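PDB 4RU4: tail spike protein gp49 from Pseudomonas phage LKA1, which probably cleaves the O-specific polysaccharide of Pseudomonas as a lyase, helping the phage degrade the host cell envelope during entry. Local coordinates for residues Ile373-Ile377 with Ala410-Thr414. Sequence-based numbering, arbitrary orientation.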
ATOM      1  N   ILE B 373      -3.720  19.385  -6.950  1.00  9.46           N
ATOM      2  CA  ILE B 373      -4.158  20.296  -8.019  1.00  6.84           C
ATOM      3  C   ILE B 373      -4.179  19.567  -9.376  1.00  7.51           C
ATOM      4  O   ILE B 373      -3.423  18.618  -9.597  1.00  7.76           O
ATOM      5  CB  ILE B 373      -3.277  21.587  -8.067  1.00  7.74           C
ATOM      6  CG1 ILE B 373      -3.915  22.658  -8.959  1.00 10.57           C
ATOM      7  CG2 ILE B 373      -1.840  21.262  -8.532  1.00  6.81           C
ATOM      8  CD1 ILE B 373      -3.428  24.070  -8.689  1.00  8.96           C
ATOM      9  N   SER B 374      -5.040  19.986 -10.299  1.00  7.09           N
ATOM     10  CA  SER B 374      -5.087  19.301 -11.584  1.00  6.61           C
ATOM     11  C   SER B 374      -4.620  20.212 -12.723  1.00  6.54           C
ATOM     12  O   SER B 374      -4.618  21.416 -12.593  1.00  7.87           O
ATOM     13  CB  SER B 374      -6.516  18.835 -11.871  1.00  7.70           C
ATOM     14  OG  SER B 374      -7.038  18.084 -10.783  1.00  8.66           O
ATOM     15  N   ALA B 375      -4.246  19.610 -13.848  1.00  6.58           N
ATOM     16  CA  ALA B 375      -3.980  20.340 -15.091  1.00  6.76           C
ATOM     17  C   ALA B 375      -4.030  19.330 -16.214  1.00  6.77           C
ATOM     18  O   ALA B 375      -3.775  18.149 -15.969  1.00  8.35           O
ATOM     19  CB  ALA B 375      -2.597  20.997 -15.058  1.00  6.80           C
ATOM     20  N   GLU B 376      -4.336  19.776 -17.425  1.00  6.93           N
ATOM     21  CA  GLU B 376      -4.080  18.962 -18.610  1.00  9.05           C
ATOM     22  C   GLU B 376      -4.748  17.597 -18.488  1.00  8.43           C
ATOM     23  O   GLU B 376      -4.131  16.543 -18.758  1.00  7.97           O
ATOM     24  CB  GLU B 376      -2.553  18.835 -18.861  1.00  7.93           C
ATOM     25  CG  GLU B 376      -1.843  20.200 -18.959  1.00  9.88           C
ATOM     26  CD  GLU B 376      -0.366  20.129 -19.410  1.00 10.38           C
ATOM     27  OE1 GLU B 376       0.291  19.074 -19.227  1.00  8.46           O
ATOM     28  OE2 GLU B 376       0.155  21.160 -19.910  1.00 12.42           O
ATOM     29  N   ILE B 377      -6.013  17.620 -18.061  1.00  6.83           N
ATOM     30  CA  ILE B 377      -6.794  16.397 -17.888  1.00  6.72           C
ATOM     31  C   ILE B 377      -7.305  15.924 -19.253  1.00  8.83           C
ATOM     32  O   ILE B 377      -8.171  16.561 -19.862  1.00  8.47           O
ATOM     33  CB  ILE B 377      -7.977  16.606 -16.892  1.00  8.70           C
ATOM     34  CG1 ILE B 377      -7.427  16.908 -15.481  1.00  9.08           C
ATOM     35  CG2 ILE B 377      -8.897  15.389 -16.874  1.00 10.33           C
ATOM     36  CD1 ILE B 377      -6.637  15.740 -14.839  1.00 12.66           C
ATOM     37  N   ALA B 410      -7.371  26.519 -16.619  1.00  7.60           N
ATOM     38  CA  ALA B 410      -8.081  25.842 -17.727  1.00 11.89           C
ATOM     39  C   ALA B 410      -7.677  24.369 -17.866  1.00 10.18           C
ATOM     40  O   ALA B 410      -6.701  24.033 -18.557  1.00  9.18           O
ATOM     41  CB  ALA B 410      -7.864  26.590 -19.044  1.00 10.38           C
ATOM     42  N   VAL B 411      -8.432  23.505 -17.194  1.00  8.43           N
ATOM     43  CA  VAL B 411      -8.063  22.115 -16.967  1.00  7.17           C
ATOM     44  C   VAL B 411      -9.017  21.153 -17.656  1.00  7.64           C
ATOM     45  O   VAL B 411      -8.608  20.110 -18.186  1.00  8.95           O
ATOM     46  CB  VAL B 411      -8.083  21.837 -15.432  1.00  8.43           C
ATOM     47  CG1 VAL B 411      -7.888  20.338 -15.120  1.00 10.13           C
ATOM     48  CG2 VAL B 411      -7.026  22.684 -14.734  1.00  6.99           C
ATOM     49  N   LEU B 412     -10.299  21.498 -17.613  1.00  7.21           N
ATOM     50  CA  LEU B 412     -11.357  20.720 -18.247  1.00  7.81           C
ATOM     51  C   LEU B 412     -11.819  21.535 -19.469  1.00  8.73           C
ATOM     52  O   LEU B 412     -12.651  22.447 -19.365  1.00  8.86           O
ATOM     53  CB  LEU B 412     -12.496  20.457 -17.243  1.00 10.38           C
ATOM     54  CG  LEU B 412     -12.162  19.605 -15.991  1.00  6.90           C
ATOM     55  CD1 LEU B 412     -13.341  19.526 -14.952  1.00  6.81           C
ATOM     56  CD2 LEU B 412     -11.666  18.203 -16.351  1.00  6.80           C
ATOM     57  N   THR B 413     -11.214  21.252 -20.623  1.00  9.27           N
ATOM     58  CA  THR B 413     -11.348  22.142 -21.773  1.00  9.17           C
ATOM     59  C   THR B 413     -11.676  21.321 -23.001  1.00  9.80           C
ATOM     60  O   THR B 413     -11.916  20.123 -22.894  1.00  8.44           O
ATOM     61  CB  THR B 413     -10.010  22.874 -22.028  1.00  9.85           C
ATOM     62  OG1 THR B 413      -9.030  21.917 -22.459  1.00 10.85           O
ATOM     63  CG2 THR B 413      -9.503  23.561 -20.741  1.00 11.19           C
ATOM     64  N   THR B 414     -11.606  21.937 -24.181  1.00  8.29           N
ATOM     65  CA  THR B 414     -11.829  21.181 -25.408  1.00  9.40           C
ATOM     66  C   THR B 414     -10.776  20.081 -25.609  1.00 10.75           C
ATOM     67  O   THR B 414     -10.954  19.176 -26.436  1.00 12.22           O
ATOM     68  CB  THR B 414     -11.875  22.095 -26.662  1.00 14.65           C
ATOM     69  OG1 THR B 414     -10.616  22.755 -26.822  1.00 15.45           O
ATOM     70  CG2 THR B 414     -12.975  23.145 -26.529  1.00 15.39           C
TER
HETATM   71  O   HOH W   1      -4.344  22.641 -17.741  1.00  7.73           O
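In the right-handed parallel beta-helix of this pectin lyase-like tailspike, strand 372-377 packs against the loop that follows strand 403-405, the next strand of its sheet. Val411 is the centre of the contact. Its CA-to-CB bond runs sideways to the strand, and the branched apolar side chain sets both methyls against it: Val411 CG2 lies 3.5 Å from Ser374 O, and Val411 CG1 lies 3.5 Å from Ile377 CG1. Ile377, whose CA-to-CB bond points toward the loop, branches at CB, so CG1 meets Val411 while Ile377 CG2 lies 4.0 Å from Leu412 CD2. The CA-to-CB bond of Leu412 points away from the strand, but the length of its side chain lets CD2 come nearer. Small Ser374 fits beside Val411, with its CB 3.8 Å from Val411 CG1, and its OG is hydrogen-bonded to the backbone O of Asp404. The Glu376 carboxylate forms a salt bridge with Arg162 and a hydrogen bond with Tyr165. Its backbone still meets the loop through one water, which accepts from Glu376 N at 2.9 Å and donates to Ala410 O at 2.9 Å.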